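Local coordinates for transcriptional regulator (LacI family) (Clostridium acetobutylicum ATCC 824, PDB 3G85), which probably acts as a DNA-binding transcription factor of the LacI family, recognising regulatory DNA, and contains a periplasmic-binding-protein-like domain, at residues C56-K61 against N79-Y84; L16-D21 against I73-S78; E83-A88 against N102-V107; K61-E66 against A88-P93; Y43-V48 against L255-I260. All blocks are in the same frame, centred on the assembly; numbering follows the deposited sequence.

Interaction 1 (C56-K61 against N79-Y84)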
# COMPACT_ATOMS: atom_id res chain seq x y z
N CYS A 56 19.35 0.28 4.06
CA CYS A 56 20.53 -0.55 3.92
C CYS A 56 20.54 -1.43 2.67
O CYS A 56 21.34 -2.35 2.57
CB CYS A 56 20.71 -1.42 5.17
SG CYS A 56 20.95 -0.45 6.67
N LEU A 57 19.70 -1.12 1.69
CA LEU A 57 19.61 -1.97 0.51
C LEU A 57 20.98 -2.02 -0.16
O LEU A 57 21.45 -3.08 -0.56
CB LEU A 57 18.55 -1.50 -0.48
CG LEU A 57 18.43 -2.39 -1.74
CD1 LEU A 57 18.05 -3.80 -1.39
CD2 LEU A 57 17.41 -1.77 -2.73
N HIS A 58 21.62 -0.86 -0.23
CA HIS A 58 22.93 -0.73 -0.87
C HIS A 58 24.02 -1.69 -0.36
O HIS A 58 24.92 -2.02 -1.10
CB HIS A 58 23.40 0.74 -0.85
CG HIS A 58 23.83 1.23 0.50
ND1 HIS A 58 22.94 1.77 1.41
CD2 HIS A 58 25.05 1.27 1.08
CE1 HIS A 58 23.61 2.13 2.49
NE2 HIS A 58 24.89 1.83 2.33
N LEU A 59 23.89 -2.17 0.89
CA LEU A 59 24.85 -3.10 1.50
C LEU A 59 24.60 -4.56 1.17
O LEU A 59 25.39 -5.43 1.56
CB LEU A 59 24.83 -2.95 3.03
CG LEU A 59 25.08 -1.54 3.59
CD1 LEU A 59 24.87 -1.50 5.10
CD2 LEU A 59 26.49 -1.09 3.23
N GLU A 60 23.47 -4.85 0.51
CA GLU A 60 23.05 -6.22 0.26
C GLU A 60 23.89 -6.85 -0.84
O GLU A 60 23.96 -6.34 -1.96
CB GLU A 60 21.58 -6.27 -0.11
CG GLU A 60 20.64 -6.02 1.09
CD GLU A 60 20.71 -7.15 2.12
OE1 GLU A 60 20.89 -8.31 1.71
OE2 GLU A 60 20.62 -6.86 3.33
N LYS A 61 24.48 -7.99 -0.52
CA LYS A 61 25.36 -8.69 -1.46
C LYS A 61 24.64 -9.37 -2.63
O LYS A 61 25.21 -9.49 -3.71
CB LYS A 61 26.30 -9.64 -0.70
CG LYS A 61 27.54 -8.87 -0.17
CD LYS A 61 28.57 -9.79 0.48
CE LYS A 61 29.84 -9.04 0.87
NZ LYS A 61 29.58 -8.10 2.02
N ASN A 79 14.24 6.57 -0.34
CA ASN A 79 14.90 7.59 -1.15
C ASN A 79 16.42 7.42 -1.17
O ASN A 79 17.04 7.47 -2.23
CB ASN A 79 14.53 8.99 -0.64
CG ASN A 79 13.07 9.28 -0.85
OD1 ASN A 79 12.45 8.74 -1.77
ND2 ASN A 79 12.50 10.08 0.04
N TYR A 80 16.99 7.15 0.00
CA TYR A 80 18.41 6.91 0.14
C TYR A 80 18.86 5.73 -0.74
O TYR A 80 19.81 5.83 -1.53
CB TYR A 80 18.76 6.69 1.61
CG TYR A 80 20.25 6.59 1.78
CD1 TYR A 80 21.03 7.75 1.83
CD2 TYR A 80 20.87 5.36 1.85
CE1 TYR A 80 22.40 7.68 1.96
CE2 TYR A 80 22.26 5.27 1.97
CZ TYR A 80 23.01 6.44 2.02
OH TYR A 80 24.37 6.38 2.12
N ASP A 81 18.14 4.60 -0.63
CA ASP A 81 18.47 3.40 -1.40
C ASP A 81 18.28 3.58 -2.90
O ASP A 81 19.04 3.05 -3.72
CB ASP A 81 17.69 2.20 -0.85
CG ASP A 81 18.36 1.63 0.40
OD1 ASP A 81 19.62 1.69 0.45
OD2 ASP A 81 17.66 1.14 1.30
N LEU A 82 17.27 4.37 -3.24
CA LEU A 82 16.92 4.65 -4.63
C LEU A 82 18.00 5.48 -5.30
O LEU A 82 18.36 5.22 -6.45
CB LEU A 82 15.53 5.30 -4.73
CG LEU A 82 15.01 5.56 -6.15
CD1 LEU A 82 15.14 4.37 -7.07
CD2 LEU A 82 13.56 6.03 -6.12
N GLU A 83 18.53 6.47 -4.59
CA GLU A 83 19.67 7.25 -5.09
C GLU A 83 20.86 6.34 -5.43
O GLU A 83 21.48 6.52 -6.48
CB GLU A 83 20.06 8.37 -4.12
CG GLU A 83 21.48 8.90 -4.37
CD GLU A 83 21.67 10.32 -3.99
OE1 GLU A 83 20.73 10.93 -3.45
OE2 GLU A 83 22.78 10.84 -4.24
N TYR A 84 21.15 5.37 -4.56
CA TYR A 84 22.19 4.39 -4.83
C TYR A 84 21.89 3.56 -6.08
O TYR A 84 22.79 3.33 -6.92
CB TYR A 84 22.42 3.44 -3.64
CG TYR A 84 23.32 2.29 -4.02
CD1 TYR A 84 24.70 2.45 -4.09
CD2 TYR A 84 22.79 1.03 -4.33
CE1 TYR A 84 25.54 1.40 -4.46
CE2 TYR A 84 23.61 -0.03 -4.70
CZ TYR A 84 24.99 0.16 -4.77
OH TYR A 84 25.83 -0.88 -5.15
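Leu-57 and Asp-81 bring the two backbones closest, CA to CA 5.8 Å, where the 3-10 turn 57-59 faces the first turn of helix 79-87. The carboxylate of Asp-81 is the hub. Its OD2 accepts the backbone N-H of Leu-57 at 3.1 Å, a fairly straight bond (160°) that arrives from above the carboxylate plane. OD1 accepts two weak bonds, both from His-58: the backbone N at 3.3 Å and the ring ND1 at 3.5 Å. OD1 lies at the edge of the imidazole and in its plane, while the ring and carboxylate planes are turned 51° apart. Alongside these bonds, CB of Leu-57 packs 3.3 Å from CG of Asp-81. Chi1 of His-58 (73°) sets CG between the backbone N and the carbonyl carbon, and the ring it carries lies toward Asp-81 and Tyr-80. CB of His-58 lies over one face of the Tyr-84 ring, 3.7 Å from the ring centroid, a CH-pi contact. The rim atom CE2 of Tyr-80 meets CE1 of His-58 at 3.5 Å, the ring planes being oblique. Helix 79-87 is thus joined to the loop following strand 46-52 by an aromatic cluster of three residues beside one buried acid. One sound and two weak N-H bonds converge on this carboxylate and would be expected to favour its ionised form.

Interaction 2 (L16-D21 against I73-S78)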
# COMPACT_ATOMS: atom_id res chain seq x y z
N LEU A 16 13.00 -11.13 -3.15
CA LEU A 16 12.15 -10.04 -2.73
C LEU A 16 12.85 -9.37 -1.56
O LEU A 16 12.92 -9.95 -0.46
CB LEU A 16 10.78 -10.54 -2.31
CG LEU A 16 9.80 -9.51 -1.76
CD1 LEU A 16 9.42 -8.47 -2.84
CD2 LEU A 16 8.59 -10.23 -1.21
N TYR A 17 13.38 -8.16 -1.80
CA TYR A 17 13.97 -7.39 -0.70
C TYR A 17 12.88 -6.66 0.08
O TYR A 17 12.14 -5.88 -0.50
CB TYR A 17 14.99 -6.42 -1.26
CG TYR A 17 16.26 -7.14 -1.60
CD1 TYR A 17 17.21 -7.39 -0.61
CD2 TYR A 17 16.48 -7.64 -2.89
CE1 TYR A 17 18.37 -8.08 -0.89
CE2 TYR A 17 17.65 -8.35 -3.21
CZ TYR A 17 18.59 -8.58 -2.17
OH TYR A 17 19.75 -9.27 -2.43
N TRP A 18 12.85 -6.90 1.40
CA TRP A 18 11.76 -6.47 2.28
C TRP A 18 12.28 -5.53 3.37
O TRP A 18 12.86 -5.98 4.38
CB TRP A 18 11.11 -7.71 2.94
CG TRP A 18 9.84 -7.34 3.66
CD1 TRP A 18 9.68 -7.10 5.00
CD2 TRP A 18 8.54 -7.19 3.06
NE1 TRP A 18 8.35 -6.79 5.26
CE2 TRP A 18 7.65 -6.80 4.08
CE3 TRP A 18 8.06 -7.28 1.73
CZ2 TRP A 18 6.28 -6.60 3.84
CZ3 TRP A 18 6.70 -7.02 1.49
CH2 TRP A 18 5.83 -6.68 2.54
N SER A 19 12.09 -4.24 3.15
CA SER A 19 12.54 -3.20 4.09
C SER A 19 11.87 -3.33 5.49
O SER A 19 10.67 -3.64 5.61
CB SER A 19 12.23 -1.84 3.49
OG SER A 19 12.73 -0.83 4.34
N SER A 20 12.65 -3.09 6.54
CA SER A 20 12.13 -3.16 7.91
C SER A 20 11.06 -2.08 8.22
O SER A 20 10.32 -2.20 9.21
CB SER A 20 13.32 -3.10 8.91
OG SER A 20 13.90 -1.82 8.85
N ASP A 21 10.96 -1.03 7.42
CA ASP A 21 9.92 -0.02 7.72
C ASP A 21 8.50 -0.47 7.31
O ASP A 21 7.51 0.12 7.75
CB ASP A 21 10.26 1.36 7.16
CG ASP A 21 10.40 1.38 5.64
OD1 ASP A 21 10.48 0.31 5.00
OD2 ASP A 21 10.43 2.51 5.09
N ILE A 73 13.17 -7.94 -6.64
CA ILE A 73 12.02 -7.05 -6.56
C ILE A 73 12.22 -6.32 -5.24
O ILE A 73 12.43 -6.99 -4.21
CB ILE A 73 10.70 -7.84 -6.44
CG1 ILE A 73 10.50 -8.80 -7.63
CG2 ILE A 73 9.54 -6.87 -6.33
CD1 ILE A 73 9.51 -9.96 -7.36
N ILE A 74 12.13 -4.99 -5.25
CA ILE A 74 12.27 -4.23 -4.00
C ILE A 74 10.91 -3.77 -3.58
O ILE A 74 10.30 -2.97 -4.28
CB ILE A 74 13.13 -2.98 -4.15
CG1 ILE A 74 14.35 -3.23 -5.04
CG2 ILE A 74 13.45 -2.43 -2.74
CD1 ILE A 74 15.27 -4.40 -4.67
N ALA A 75 10.44 -4.29 -2.44
CA ALA A 75 9.07 -4.02 -1.98
C ALA A 75 8.77 -2.55 -1.65
O ALA A 75 7.69 -2.04 -1.98
CB ALA A 75 8.73 -4.92 -0.79
N ASN A 76 9.73 -1.87 -0.99
CA ASN A 76 9.53 -0.47 -0.61
C ASN A 76 10.87 0.25 -0.54
O ASN A 76 11.43 0.41 0.55
CB ASN A 76 8.77 -0.35 0.75
CG ASN A 76 8.59 1.11 1.20
OD1 ASN A 76 8.22 1.97 0.39
ND2 ASN A 76 8.88 1.39 2.47
N ILE A 77 11.40 0.66 -1.70
CA ILE A 77 12.74 1.24 -1.71
C ILE A 77 12.70 2.64 -1.07
O ILE A 77 11.74 3.39 -1.29
CB ILE A 77 13.33 1.26 -3.15
CG1 ILE A 77 14.85 1.52 -3.08
CG2 ILE A 77 12.52 2.23 -4.08
CD1 ILE A 77 15.62 1.00 -4.27
N SER A 78 13.68 2.95 -0.22
CA SER A 78 13.78 4.30 0.40
C SER A 78 14.41 5.27 -0.59
O SER A 78 15.06 4.85 -1.55
CB SER A 78 14.64 4.25 1.67
OG SER A 78 16.00 4.00 1.35
O HOH W 1 11.90 -3.07 0.46
O HOH W 2 12.06 2.28 2.96
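Leu-16 and Ile-73 lie on one face of the parallel sheet, Tyr-17 and Ile-74 on the other, as the neighbouring strands 13-19 and 71-74 run side by side. CD1 of Leu-16 meets CG2 of Ile-73 at 3.8 Å; on the other face, CD2 of Tyr-17 meets CD1 of Ile-74 at 3.9 Å. Tyr-17 N donates to Ile-73 O, and Ala-75 N to Tyr-17 O. Past this ladder the strands part, and a water joins Tyr-17 O, Ser-19 N and Asn-76 N. The indole of Trp-18 meets Ala-75 obliquely, CE3 lying 3.5 Å from CB of Ala-75. Asn-76 and Asp-21 cross at about a right angle, amide and carboxylate planes 22° apart. ND2 of Asn-76 reaches OD1 of Asp-21 at 3.2 Å, and Ser-19 OG binds that oxygen at 2.6 Å from the opposite face. Arg-99 and Asn-139 hold Asn-76 OD1. Beyond the C-terminal ends of the strands, polar side chains and water therefore take over from main-chain pairing, and the Asp-21 carboxylate is fixed from two sides.

Interaction 3 (E83-A88 against N102-V107)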
# COMPACT_ATOMS: atom_id res chain seq x y z
N GLU A 83 18.53 6.47 -4.59
CA GLU A 83 19.67 7.25 -5.09
C GLU A 83 20.86 6.34 -5.43
O GLU A 83 21.48 6.52 -6.48
CB GLU A 83 20.06 8.37 -4.12
CG GLU A 83 21.48 8.90 -4.37
CD GLU A 83 21.67 10.32 -3.99
OE1 GLU A 83 20.73 10.93 -3.45
OE2 GLU A 83 22.78 10.84 -4.24
N TYR A 84 21.15 5.37 -4.56
CA TYR A 84 22.19 4.39 -4.83
C TYR A 84 21.89 3.56 -6.08
O TYR A 84 22.79 3.33 -6.92
CB TYR A 84 22.42 3.44 -3.64
CG TYR A 84 23.32 2.29 -4.02
CD1 TYR A 84 24.70 2.45 -4.09
CD2 TYR A 84 22.79 1.03 -4.33
CE1 TYR A 84 25.54 1.40 -4.46
CE2 TYR A 84 23.61 -0.03 -4.70
CZ TYR A 84 24.99 0.16 -4.77
OH TYR A 84 25.83 -0.88 -5.15
N LEU A 85 20.65 3.08 -6.20
CA LEU A 85 20.26 2.33 -7.40
C LEU A 85 20.32 3.20 -8.67
O LEU A 85 20.73 2.72 -9.73
CB LEU A 85 18.86 1.75 -7.28
CG LEU A 85 18.56 0.44 -6.55
CD1 LEU A 85 17.33 -0.15 -7.21
CD2 LEU A 85 19.68 -0.55 -6.58
N ASN A 86 19.89 4.45 -8.55
CA ASN A 86 19.89 5.38 -9.68
C ASN A 86 21.25 5.60 -10.31
O ASN A 86 21.33 5.83 -11.52
CB ASN A 86 19.29 6.72 -9.28
CG ASN A 86 17.78 6.69 -9.29
OD1 ASN A 86 17.18 5.76 -9.82
ND2 ASN A 86 17.15 7.72 -8.70
N LYS A 87 22.31 5.53 -9.49
CA LYS A 87 23.68 5.79 -9.96
C LYS A 87 24.46 4.50 -10.23
O LYS A 87 25.48 4.52 -10.93
CB LYS A 87 24.43 6.69 -8.97
CG LYS A 87 23.66 7.96 -8.50
CD LYS A 87 23.04 8.77 -9.66
CE LYS A 87 22.39 10.09 -9.17
NZ LYS A 87 21.11 9.90 -8.38
N ALA A 88 23.97 3.39 -9.70
CA ALA A 88 24.62 2.08 -9.86
C ALA A 88 24.40 1.49 -11.25
O ALA A 88 23.37 1.73 -11.89
CB ALA A 88 24.12 1.09 -8.79
N ASN A 102 12.38 6.13 -14.46
CA ASN A 102 12.64 6.16 -15.89
C ASN A 102 13.90 5.33 -16.14
O ASN A 102 14.46 5.36 -17.22
CB ASN A 102 12.71 7.61 -16.41
CG ASN A 102 13.79 8.43 -15.73
OD1 ASN A 102 14.67 7.89 -15.05
ND2 ASN A 102 13.74 9.74 -15.94
N LYS A 103 14.36 4.59 -15.12
CA LYS A 103 15.53 3.71 -15.30
C LYS A 103 15.19 2.22 -15.11
O LYS A 103 15.62 1.35 -15.88
CB LYS A 103 16.66 4.12 -14.36
CG LYS A 103 17.91 3.23 -14.46
CD LYS A 103 19.02 3.73 -13.57
CE LYS A 103 20.25 2.86 -13.74
NZ LYS A 103 21.38 3.31 -12.87
N TYR A 104 14.49 1.94 -14.02
CA TYR A 104 14.10 0.60 -13.65
C TYR A 104 12.65 0.33 -14.01
O TYR A 104 11.81 1.24 -13.95
CB TYR A 104 14.30 0.40 -12.12
CG TYR A 104 15.75 0.47 -11.70
CD1 TYR A 104 16.58 -0.64 -11.85
CD2 TYR A 104 16.30 1.65 -11.18
CE1 TYR A 104 17.93 -0.58 -11.47
CE2 TYR A 104 17.64 1.73 -10.82
CZ TYR A 104 18.44 0.60 -10.96
OH TYR A 104 19.78 0.62 -10.62
N SER A 105 12.36 -0.92 -14.37
CA SER A 105 10.99 -1.39 -14.54
C SER A 105 10.27 -1.42 -13.17
O SER A 105 10.91 -1.50 -12.07
CB SER A 105 10.98 -2.77 -15.22
OG SER A 105 11.59 -2.71 -16.54
N SER A 106 8.96 -1.32 -13.22
CA SER A 106 8.19 -1.17 -12.00
C SER A 106 6.79 -1.74 -12.16
O SER A 106 6.25 -1.81 -13.28
CB SER A 106 8.12 0.30 -11.55
OG SER A 106 7.47 1.12 -12.52
N VAL A 107 6.21 -2.16 -11.03
CA VAL A 107 4.80 -2.54 -10.96
C VAL A 107 4.19 -1.63 -9.86
O VAL A 107 4.61 -1.69 -8.69
CB VAL A 107 4.64 -4.07 -10.64
CG1 VAL A 107 3.21 -4.48 -10.45
CG2 VAL A 107 5.23 -4.95 -11.77
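NZ of Lys-103 is gripped by three backbone carbonyls at the end of helix 79-87: Ala-88 O at 2.7 Å, Asn-86 O at 2.9 Å and Leu-85 O at 3.3 Å. The lysine reaches them fully extended, with CG anti to the backbone N (chi1 178°) and every later torsion also near 180°. It approaches Leu-85 O in the carbonyl plane and stands above that of Asn-86. Leu-85 O also accepts from OH of Tyr-104; the modelled 2.5 Å is very short, so its exact length is doubtful. The Tyr-104 ring is sandwiched: CD1 of Leu-85 sits over one face, 4.2 Å from the ring centroid, and CG of Lys-103 over the opposite face toward the rim. Beside them, CB of Leu-85 is 3.7 Å from CE2 of Tyr-104. Ile-94 and Leu-96 of strand 94-97 pack on both Leu-85 and Tyr-104. An ammonium group among carbonyl oxygens at the C-terminal end of the helix would be expected to interact favourably with the helix dipole; the same bonds join the helix end to the segment leading into strand 105-109.

Interaction 4 (K61-E66 against A88-P93)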
# COMPACT_ATOMS: atom_id res chain seq x y z
N LYS A 61 24.48 -7.99 -0.52
CA LYS A 61 25.36 -8.69 -1.46
C LYS A 61 24.64 -9.37 -2.63
O LYS A 61 25.21 -9.49 -3.71
CB LYS A 61 26.30 -9.64 -0.70
CG LYS A 61 27.54 -8.87 -0.17
CD LYS A 61 28.57 -9.79 0.48
CE LYS A 61 29.84 -9.04 0.87
NZ LYS A 61 29.58 -8.10 2.02
N GLY A 62 23.38 -9.75 -2.43
CA GLY A 62 22.55 -10.34 -3.49
C GLY A 62 22.22 -9.42 -4.67
O GLY A 62 21.64 -9.88 -5.65
N ILE A 63 22.56 -8.14 -4.55
CA ILE A 63 22.47 -7.17 -5.67
C ILE A 63 23.85 -6.67 -6.15
O ILE A 63 23.92 -5.76 -6.99
CB ILE A 63 21.50 -5.95 -5.38
CG1 ILE A 63 22.02 -5.04 -4.26
CG2 ILE A 63 20.07 -6.45 -5.10
CD1 ILE A 63 21.44 -3.61 -4.26
N SER A 64 24.93 -7.27 -5.64
CA SER A 64 26.29 -6.87 -6.02
C SER A 64 26.75 -7.57 -7.29
O SER A 64 26.17 -8.58 -7.70
CB SER A 64 27.29 -7.22 -4.91
OG SER A 64 27.60 -8.60 -4.94
N LYS A 65 27.82 -7.02 -7.88
CA LYS A 65 28.51 -7.66 -8.99
C LYS A 65 28.80 -9.14 -8.72
O LYS A 65 28.69 -9.98 -9.62
CB LYS A 65 29.83 -6.92 -9.29
CG LYS A 65 30.70 -7.61 -10.37
CD LYS A 65 32.00 -6.85 -10.65
CE LYS A 65 32.58 -7.26 -12.00
NZ LYS A 65 33.20 -8.62 -11.99
N GLU A 66 29.16 -9.44 -7.48
CA GLU A 66 29.81 -10.72 -7.15
C GLU A 66 28.89 -11.84 -6.67
O GLU A 66 29.15 -13.01 -6.95
CB GLU A 66 30.93 -10.49 -6.13
CG GLU A 66 32.10 -9.62 -6.63
CD GLU A 66 32.84 -10.24 -7.83
OE1 GLU A 66 33.21 -11.44 -7.76
OE2 GLU A 66 33.07 -9.52 -8.83
N ALA A 88 23.97 3.39 -9.70
CA ALA A 88 24.62 2.08 -9.86
C ALA A 88 24.40 1.49 -11.25
O ALA A 88 23.37 1.73 -11.89
CB ALA A 88 24.12 1.09 -8.79
N SER A 89 25.36 0.69 -11.70
CA SER A 89 25.15 -0.12 -12.89
C SER A 89 25.20 -1.58 -12.48
O SER A 89 26.28 -2.19 -12.46
CB SER A 89 26.19 0.18 -13.97
OG SER A 89 26.01 1.50 -14.47
N LEU A 90 24.03 -2.14 -12.19
CA LEU A 90 23.91 -3.47 -11.62
C LEU A 90 23.70 -4.59 -12.63
O LEU A 90 23.26 -4.36 -13.76
CB LEU A 90 22.84 -3.49 -10.53
CG LEU A 90 23.09 -2.55 -9.34
CD1 LEU A 90 22.03 -2.79 -8.32
CD2 LEU A 90 24.48 -2.77 -8.70
N THR A 91 24.01 -5.81 -12.19
CA THR A 91 24.19 -6.99 -13.05
C THR A 91 22.95 -7.91 -13.14
O THR A 91 23.05 -9.03 -13.69
CB THR A 91 25.42 -7.83 -12.57
OG1 THR A 91 25.15 -8.43 -11.29
CG2 THR A 91 26.71 -6.95 -12.49
N LEU A 92 21.82 -7.45 -12.61
CA LEU A 92 20.60 -8.25 -12.54
C LEU A 92 19.36 -7.35 -12.72
O LEU A 92 19.39 -6.17 -12.34
CB LEU A 92 20.51 -9.02 -11.20
CG LEU A 92 19.98 -8.28 -9.97
CD1 LEU A 92 19.68 -9.24 -8.81
CD2 LEU A 92 20.94 -7.18 -9.50
N PRO A 93 18.29 -7.88 -13.31
CA PRO A 93 17.08 -7.08 -13.44
C PRO A 93 16.49 -6.79 -12.06
O PRO A 93 16.43 -7.71 -11.22
CB PRO A 93 16.12 -8.00 -14.18
CG PRO A 93 17.00 -9.07 -14.80
CD PRO A 93 18.14 -9.23 -13.87
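Backbone carbonyls receive leucine methyls where Gly-62 and Ile-63 meet Leu-90 and Leu-92, a contact between two connecting segments that is carried by packing alone. CD2 of Leu-90 lies 3.5 Å from Ile-63 O, and CD1 of Leu-92 is 3.8 Å from Gly-62 O. Between the side chains, CD1 of Ile-63 touches CD1 of Leu-90 at 4.2 Å. The other branch of Leu-92, CD2, comes to 4.1 Å from CA of Ile-63, so the two branches of this leucine reach neighbouring residues, Gly-62 and Ile-63. Farther out, CG2 of Thr-91 rests 4.0 Å from CA of Lys-65. Within the turn, Ser-64 OG donates to Lys-61 O at 2.8 Å, on a lone pair, and accepts from Glu-66 N in an ST turn. The contact joins the connection from strand 46-52 to strand 71-74 with the link from helix 79-87 to strand 94-97. Leu-57 packs against Ile-63, while Pro-93 leads into strand 94-97 and leans on Leu-259 and Ile-260 of helix 245-260.

Interaction 5 (Y43-V48 against L255-I260)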
# COMPACT_ATOMS: atom_id res chain seq x y z
N TYR A 43 6.62 -23.71 -10.97
CA TYR A 43 7.79 -23.44 -10.14
C TYR A 43 9.09 -23.35 -10.92
O TYR A 43 10.09 -23.94 -10.54
CB TYR A 43 7.91 -24.52 -9.04
CG TYR A 43 6.69 -24.55 -8.16
CD1 TYR A 43 6.59 -23.71 -7.04
CD2 TYR A 43 5.61 -25.38 -8.47
CE1 TYR A 43 5.46 -23.71 -6.24
CE2 TYR A 43 4.47 -25.38 -7.68
CZ TYR A 43 4.41 -24.55 -6.56
OH TYR A 43 3.29 -24.54 -5.77
N ASN A 44 9.08 -22.59 -12.02
CA ASN A 44 10.30 -22.44 -12.80
C ASN A 44 11.33 -21.49 -12.18
O ASN A 44 12.47 -21.39 -12.66
CB ASN A 44 9.97 -22.06 -14.25
CG ASN A 44 9.40 -20.66 -14.40
OD1 ASN A 44 8.59 -20.18 -13.57
ND2 ASN A 44 9.80 -20.00 -15.49
N TYR A 45 10.92 -20.79 -11.11
CA TYR A 45 11.83 -19.94 -10.30
C TYR A 45 11.74 -20.31 -8.83
O TYR A 45 10.65 -20.64 -8.33
CB TYR A 45 11.47 -18.43 -10.45
CG TYR A 45 11.80 -17.84 -11.79
CD1 TYR A 45 13.09 -17.37 -12.07
CD2 TYR A 45 10.85 -17.77 -12.79
CE1 TYR A 45 13.41 -16.83 -13.31
CE2 TYR A 45 11.15 -17.24 -14.03
CZ TYR A 45 12.43 -16.78 -14.29
OH TYR A 45 12.72 -16.26 -15.53
N ASN A 46 12.87 -20.24 -8.14
CA ASN A 46 12.90 -20.12 -6.70
C ASN A 46 12.70 -18.63 -6.37
O ASN A 46 13.22 -17.75 -7.06
CB ASN A 46 14.26 -20.52 -6.11
CG ASN A 46 14.63 -21.96 -6.37
OD1 ASN A 46 15.75 -22.24 -6.84
ND2 ASN A 46 13.72 -22.88 -6.07
N VAL A 47 11.96 -18.39 -5.30
CA VAL A 47 11.86 -17.06 -4.71
C VAL A 47 12.42 -17.13 -3.29
O VAL A 47 12.28 -18.14 -2.58
CB VAL A 47 10.38 -16.56 -4.68
CG1 VAL A 47 10.22 -15.33 -3.77
CG2 VAL A 47 9.89 -16.24 -6.10
N VAL A 48 13.05 -16.04 -2.88
CA VAL A 48 13.66 -15.93 -1.58
C VAL A 48 13.21 -14.56 -1.07
O VAL A 48 13.02 -13.66 -1.88
CB VAL A 48 15.17 -16.03 -1.84
CG1 VAL A 48 15.96 -15.21 -0.93
CG2 VAL A 48 15.58 -17.51 -1.84
N LEU A 255 7.39 -9.89 -15.37
CA LEU A 255 8.36 -8.91 -15.83
C LEU A 255 9.78 -9.48 -15.73
O LEU A 255 10.57 -9.36 -16.67
CB LEU A 255 8.29 -7.61 -15.04
CG LEU A 255 7.11 -6.67 -15.21
CD1 LEU A 255 7.49 -5.31 -14.62
CD2 LEU A 255 6.75 -6.54 -16.70
N VAL A 256 10.11 -10.07 -14.57
CA VAL A 256 11.42 -10.67 -14.40
C VAL A 256 11.79 -11.66 -15.53
O VAL A 256 12.87 -11.56 -16.13
CB VAL A 256 11.52 -11.36 -13.02
CG1 VAL A 256 12.60 -12.46 -13.02
CG2 VAL A 256 11.81 -10.28 -11.99
N GLU A 257 10.89 -12.58 -15.80
CA GLU A 257 11.03 -13.60 -16.82
C GLU A 257 11.25 -12.95 -18.20
O GLU A 257 12.16 -13.35 -18.92
CB GLU A 257 9.77 -14.45 -16.80
CG GLU A 257 9.58 -15.42 -17.94
CD GLU A 257 8.73 -16.62 -17.51
OE1 GLU A 257 7.94 -16.51 -16.53
OE2 GLU A 257 8.88 -17.68 -18.16
N LYS A 258 10.47 -11.93 -18.51
CA LYS A 258 10.57 -11.27 -19.81
C LYS A 258 11.87 -10.45 -19.93
O LYS A 258 12.43 -10.27 -21.05
CB LYS A 258 9.32 -10.46 -20.05
CG LYS A 258 8.09 -11.36 -20.24
CD LYS A 258 6.78 -10.58 -20.27
CE LYS A 258 5.55 -11.50 -20.30
NZ LYS A 258 5.56 -12.41 -21.51
N LEU A 259 12.33 -9.92 -18.79
CA LEU A 259 13.60 -9.20 -18.75
C LEU A 259 14.81 -10.15 -18.92
O LEU A 259 15.72 -9.88 -19.71
CB LEU A 259 13.72 -8.35 -17.48
CG LEU A 259 12.88 -7.05 -17.51
CD1 LEU A 259 12.67 -6.56 -16.05
CD2 LEU A 259 13.50 -5.98 -18.38
N ILE A 260 14.79 -11.27 -18.20
CA ILE A 260 15.87 -12.26 -18.30
C ILE A 260 15.95 -12.83 -19.72
O ILE A 260 17.04 -12.97 -20.29
CB ILE A 260 15.67 -13.47 -17.33
CG1 ILE A 260 15.65 -13.06 -15.85
CG2 ILE A 260 16.75 -14.53 -17.58
CD1 ILE A 260 16.74 -12.20 -15.44
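Tyr-45 meets Val-256, Glu-257 and Ile-260 where the residues leading into strand 46-52 face helix 245-260, within the parallel alpha/beta subdomain of a fold of the periplasmic-binding-protein type. Apolar packing comes first. CE1 of Tyr-45 stands 4.5 Å from CG1 of Val-256, set obliquely to the ring. Tyr-45 also packs on Leu-38 of helix 27-40 and on Pro-12 and Ile-14, so its side chain lies between helices 27-40 and 245-260 and strand 13-19. Polar neighbours lie around Glu-257, whose chain is extended beyond CG. Its OE1 is at the edge of the Tyr-45 ring, 4.1 Å from CE2, with ring and carboxylate planes 75° apart. The Asn-44 side chain lies near the same carboxylate, and Gln-41 packs against Glu-257 too. Van der Waals contacts gather at the phenol end: OH of Tyr-45 lies 4.4 Å from CG1 of Ile-260, and closest to the helix backbone the same OH is 3.4 Å from CA of Glu-257 and 3.7 Å from its CB.

How the interactions relate
All five contacts belong to one subdomain, built round the parallel sheet that contains strands 46-52, 13-19, 71-74, 94-97 and 105-109. Interactions 1 and 3 share helix 79-87, their centres 11 Å apart, and interaction 4 lies 11 to 12 Å from each. Interaction 2 is the pairing inside the sheet; Tyr-17 and Ile-77 carry its packing to interactions 1, 3 and 4. Interaction 5 brings in helix 245-260, touching interaction 3 through Val-107, interaction 4 through Pro-93 and interaction 2 through Val-48, but not interaction 1, about 22 Å away between centres. Its segments, 207 residues apart, enclose interactions 1, 3 and 4 along the chain: a helix from late in the sequence packs against a sheet made largely of early strands, as in LacI-type regulators.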